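Local coordinates for aminotransferase class-III (Ochrobactrum anthropi, PDB 5GHG), which probably moves amino groups between amines and carbonyl compounds as an omega-transaminase, using a pyridoxal phosphate cofactor held here in its aminated PMP form, at residues A407-E411 with R412-S416; Q434-D437 with T438-A442. The protein carries 1 engineered substitution. One frame throughout, in Å; residues are numbered along the deposited sequence.

Interaction 1: residues A407-E411 with R412-S416; sequences AVLQE and RGVIS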
loop_
_atom_site.group_PDB
_atom_site.type_symbol
_atom_site.label_atom_id
_atom_site.label_comp_id
_atom_site.label_asym_id
_atom_site.label_seq_id
_atom_site.Cartn_x
_atom_site.Cartn_y
_atom_site.Cartn_z
ATOM N N ALA B 407 -9.736 -28.070 -3.580
ATOM C CA ALA B 407 -8.702 -28.952 -3.040
ATOM C C ALA B 407 -8.414 -30.124 -3.979
ATOM O O ALA B 407 -7.256 -30.511 -4.170
ATOM C CB ALA B 407 -9.110 -29.451 -1.657
ATOM N N VAL B 408 -9.459 -30.707 -4.567
ATOM C CA VAL B 408 -9.258 -31.799 -5.512
ATOM C C VAL B 408 -8.558 -31.298 -6.772
ATOM O O VAL B 408 -7.652 -31.947 -7.302
ATOM C CB VAL B 408 -10.599 -32.473 -5.852
ATOM C CG1 VAL B 408 -10.404 -33.451 -7.017
ATOM C CG2 VAL B 408 -11.137 -33.199 -4.652
ATOM N N LEU B 409 -8.960 -30.128 -7.262
ATOM C CA LEU B 409 -8.311 -29.570 -8.436
ATOM C C LEU B 409 -6.814 -29.339 -8.180
ATOM O O LEU B 409 -5.980 -29.593 -9.062
ATOM C CB LEU B 409 -9.001 -28.272 -8.842
ATOM C CG LEU B 409 -8.663 -27.592 -10.148
ATOM C CD1 LEU B 409 -8.792 -28.533 -11.326
ATOM C CD2 LEU B 409 -9.579 -26.380 -10.345
ATOM N N GLN B 410 -6.458 -28.878 -6.978
ATOM C CA GLN B 410 -5.050 -28.714 -6.632
ATOM C C GLN B 410 -4.313 -30.059 -6.595
ATOM O O GLN B 410 -3.152 -30.149 -7.005
ATOM C CB GLN B 410 -4.910 -27.989 -5.290
ATOM C CG GLN B 410 -3.458 -27.748 -4.850
ATOM C CD GLN B 410 -3.398 -26.953 -3.555
ATOM O OE1 GLN B 410 -4.108 -25.958 -3.410
ATOM N NE2 GLN B 410 -2.613 -27.416 -2.587
ATOM N N GLU B 411 -4.979 -31.111 -6.110
ATOM C CA GLU B 411 -4.404 -32.451 -6.198
ATOM C C GLU B 411 -4.124 -32.843 -7.647
ATOM O O GLU B 411 -3.178 -33.583 -7.919
ATOM C CB GLU B 411 -5.342 -33.491 -5.581
ATOM C CG GLU B 411 -5.543 -33.409 -4.094
ATOM C CD GLU B 411 -6.514 -34.490 -3.606
ATOM O OE1 GLU B 411 -7.676 -34.148 -3.245
ATOM O OE2 GLU B 411 -6.143 -35.698 -3.663
ATOM N N ARG B 412 -4.964 -32.404 -8.573
ATOM C CA ARG B 412 -4.788 -32.682 -9.980
ATOM C C ARG B 412 -3.869 -31.666 -10.673
ATOM O O ARG B 412 -3.821 -31.624 -11.906
ATOM C CB ARG B 412 -6.150 -32.730 -10.679
ATOM C CG ARG B 412 -6.936 -33.988 -10.339
ATOM C CD ARG B 412 -8.342 -33.982 -10.904
ATOM N NE ARG B 412 -9.009 -35.276 -10.733
ATOM C CZ ARG B 412 -8.863 -36.294 -11.570
ATOM N NH1 ARG B 412 -8.076 -36.169 -12.648
ATOM N NH2 ARG B 412 -9.506 -37.430 -11.334
ATOM N N GLY B 413 -3.145 -30.862 -9.904
ATOM C CA GLY B 413 -2.106 -30.025 -10.464
ATOM C C GLY B 413 -2.566 -28.708 -11.044
ATOM O O GLY B 413 -1.916 -28.181 -11.945
ATOM N N VAL B 414 -3.694 -28.177 -10.575
ATOM C CA VAL B 414 -4.226 -26.915 -11.062
ATOM C C VAL B 414 -4.594 -26.066 -9.843
ATOM O O VAL B 414 -5.352 -26.514 -8.973
ATOM C CB VAL B 414 -5.458 -27.122 -11.969
ATOM C CG1 VAL B 414 -6.101 -25.786 -12.331
ATOM C CG2 VAL B 414 -5.093 -27.901 -13.238
ATOM N N ILE B 415 -4.069 -24.847 -9.790
ATOM C CA ILE B 415 -4.379 -23.907 -8.719
ATOM C C ILE B 415 -5.489 -22.989 -9.231
ATOM O O ILE B 415 -5.279 -22.172 -10.143
ATOM C CB ILE B 415 -3.145 -23.106 -8.285
ATOM C CG1 ILE B 415 -2.140 -24.030 -7.602
ATOM C CG2 ILE B 415 -3.538 -21.953 -7.361
ATOM C CD1 ILE B 415 -0.790 -23.394 -7.361
ATOM N N SER B 416 -6.682 -23.135 -8.665
ATOM C CA SER B 416 -7.766 -22.202 -8.903
ATOM C C SER B 416 -7.942 -21.364 -7.632
ATOM O O SER B 416 -7.057 -21.328 -6.768
ATOM C CB SER B 416 -9.026 -22.982 -9.311
ATOM O OG SER B 416 -10.159 -22.139 -9.459
#

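Interaction 2: residues Q434-D437 with T438-A442; sequences QQVD and TMVSA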
loop_
_atom_site.group_PDB
_atom_site.type_symbol
_atom_site.label_atom_id
_atom_site.label_comp_id
_atom_site.label_asym_id
_atom_site.label_seq_id
_atom_site.Cartn_x
_atom_site.Cartn_y
_atom_site.Cartn_z
ATOM N N GLN B 434 -3.230 -25.959 -25.834
ATOM C CA GLN B 434 -3.010 -27.259 -25.208
ATOM C C GLN B 434 -3.079 -27.160 -23.687
ATOM O O GLN B 434 -3.568 -28.071 -23.017
ATOM C CB GLN B 434 -1.644 -27.845 -25.620
ATOM C CG GLN B 434 -1.355 -27.808 -27.115
ATOM C CD GLN B 434 -0.618 -26.530 -27.556
ATOM O OE1 GLN B 434 -1.254 -25.502 -27.887
ATOM N NE2 GLN B 434 0.738 -26.591 -27.586
ATOM N N GLN B 435 -2.563 -26.072 -23.131
ATOM C CA GLN B 435 -2.589 -25.876 -21.685
ATOM C C GLN B 435 -3.997 -25.540 -21.200
ATOM O O GLN B 435 -4.403 -25.967 -20.118
ATOM C CB GLN B 435 -1.585 -24.790 -21.308
ATOM C CG GLN B 435 -0.144 -25.223 -21.487
ATOM C CD GLN B 435 0.860 -24.070 -21.439
ATOM O OE1 GLN B 435 0.575 -22.958 -21.883
ATOM N NE2 GLN B 435 2.044 -24.337 -20.898
ATOM N N VAL B 436 -4.748 -24.760 -21.985
ATOM C CA VAL B 436 -6.141 -24.521 -21.653
ATOM C C VAL B 436 -6.904 -25.840 -21.616
ATOM O O VAL B 436 -7.730 -26.073 -20.727
ATOM C CB VAL B 436 -6.784 -23.556 -22.673
ATOM C CG1 VAL B 436 -8.304 -23.573 -22.527
ATOM C CG2 VAL B 436 -6.230 -22.146 -22.493
ATOM N N ASP B 437 -6.633 -26.710 -22.596
ATOM C CA ASP B 437 -7.278 -28.011 -22.652
ATOM C C ASP B 437 -6.954 -28.845 -21.416
ATOM O O ASP B 437 -7.841 -29.466 -20.821
ATOM C CB ASP B 437 -6.841 -28.743 -23.925
ATOM C CG ASP B 437 -7.430 -30.131 -24.023
ATOM O OD1 ASP B 437 -8.658 -30.259 -23.858
ATOM O OD2 ASP B 437 -6.664 -31.083 -24.246
ATOM N N THR B 438 -5.682 -28.878 -21.025
ATOM C CA THR B 438 -5.286 -29.598 -19.821
ATOM C C THR B 438 -6.002 -29.059 -18.580
ATOM O O THR B 438 -6.483 -29.829 -17.750
ATOM C CB THR B 438 -3.762 -29.490 -19.643
ATOM O OG1 THR B 438 -3.141 -30.086 -20.777
ATOM C CG2 THR B 438 -3.296 -30.204 -18.394
ATOM N N MET B 439 -6.092 -27.737 -18.452
ATOM C CA MET B 439 -6.723 -27.122 -17.284
ATOM C C MET B 439 -8.207 -27.492 -17.187
ATOM O O MET B 439 -8.700 -27.872 -16.120
ATOM C CB MET B 439 -6.526 -25.600 -17.357
ATOM C CG MET B 439 -7.119 -24.773 -16.232
ATOM S SD MET B 439 -6.902 -23.007 -16.669
ATOM C CE MET B 439 -5.317 -23.107 -17.430
ATOM N N VAL B 440 -8.931 -27.393 -18.301
ATOM C CA VAL B 440 -10.364 -27.662 -18.265
ATOM C C VAL B 440 -10.634 -29.157 -18.084
ATOM O O VAL B 440 -11.589 -29.543 -17.408
ATOM C CB VAL B 440 -11.062 -27.106 -19.508
ATOM C CG1 VAL B 440 -12.520 -27.538 -19.526
ATOM C CG2 VAL B 440 -10.960 -25.569 -19.533
ATOM N N SER B 441 -9.803 -30.016 -18.677
ATOM C CA SER B 441 -9.955 -31.443 -18.425
ATOM C C SER B 441 -9.735 -31.777 -16.948
ATOM O O SER B 441 -10.380 -32.691 -16.419
ATOM C CB SER B 441 -9.006 -32.258 -19.301
ATOM O OG SER B 441 -9.314 -32.073 -20.665
ATOM N N ALA B 442 -8.848 -31.062 -16.269
ATOM C CA ALA B 442 -8.673 -31.295 -14.836
ATOM C C ALA B 442 -9.918 -30.871 -14.052
ATOM O O ALA B 442 -10.292 -31.513 -13.060
ATOM C CB ALA B 442 -7.447 -30.559 -14.309
HETATM O O HOH W 1 -6.958 -32.953 -21.947
#

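Interaction 1: residues A407-E411 with R412-S416
A Schellman motif ends helix 400-411 and turns the chain into strand 414-419. Its outer bond runs from Val-414 N to Leu-409 O at 3.1 Å. Its inner bond runs from Gly-413 N to Gln-410 O at 3.0 Å. In the inner bond the donor stands above the carbonyl plane, 70° out of it, so no lone pair is met. Gly-413 is the C-prime residue, with phi 84°. One step earlier, Arg-412 N closes the last helical turn on Val-408 O.

The hydrophobic contact of the motif is made by Leu-409 and Val-414. Leu-409 turns CG away from its own N (chi1 -171°), which carries the isobutyl group to the outgoing strand. Leu-409 CD1 lies 3.7 Å from Val-414 CB, and Leu-409 CD2 lies 3.6 Å from Ser-416 CB. The leucine and valine side chains cross at a slant. The CA of Gln-410 makes a CH...O contact of 3.2 Å with Val-414 O.

Arg-412 runs extended past Val-408 CG1, which sits at the guanidinium edge. Arg-412 NH2 forms a salt bridge with Asp-449 of helix 433-455. Hydrophobic contact across a paired 6-to-1 and 5-to-2 bond pattern is typical of the Schellman C-cap, here at a helix-to-strand turn.

Interaction 2: residues Q434-D437 with T438-A442
Ser-441 and Asp-437 are joined by two direct bonds and a water bridge, one turn apart in the C-terminal alpha-helix 433-455. Asp-437 O accepts both Ser-441 N and Ser-441 OG, each at 3.0 Å. The two donors reach this oxygen from opposite faces of its carbonyl plane. OG can fold back because it lies beside its own backbone N (chi1 -63°). A water donates to Asp-437 OD2 at 3.0 Å and to Ser-441 OG at 2.8 Å. Arg-361 of helix 347-363 joins the group, with a salt bridge to Asp-437 OD1 and a hydrogen bond to Ser-441 OG. Replacing this serine with an alanine removes OG, and Asp-437 O would probably lose its second donor, the water one acceptor and Arg-361 NH2 its hydroxyl partner.

The regular i to i+4 ladder continues with Thr-438 N on Gln-434 O, Met-439 N on Gln-435 O and Val-440 N on Val-436 O. Thr-438 OG1 lies 3.0 Å from Gln-434 O, but whether it gives its proton there is not settled.

Val-436 and Val-440 face helix 347-363, meeting Tyr-357, Met-358 and Arg-361. Met-439 packs on Ile-51 of strand 49-52. Between the valines the touch is loose, CG1 of Val-436 to CG2 of Val-440 at 4.5 Å. CG2 of Val-440 comes closer to the backbone, 3.5 Å from Val-436 O.

How the interactions relate
Following the chain from the N terminus, interaction 1 comes first. It closes the tight turn from helix 400-411 into strand 414-419. The chain then forms strand 422-425 and enters helix 433-455, where interaction 2 closes one helical turn. The two contacts are in series, neither nested nor crossed. They meet in space, with centres about 12 Å apart. Val-414 CG2 packs on Ala-442 CB at 3.7 Å, and Leu-409 CD1 and Arg-412 CD lie near Ala-442 O. Helix 433-455 thus rests against the turn of interaction 1. Together they join helices 400-411 and 433-455 to the sheet containing strands 49-52 and 414-419, with helix 347-363 packed on helix 433-455.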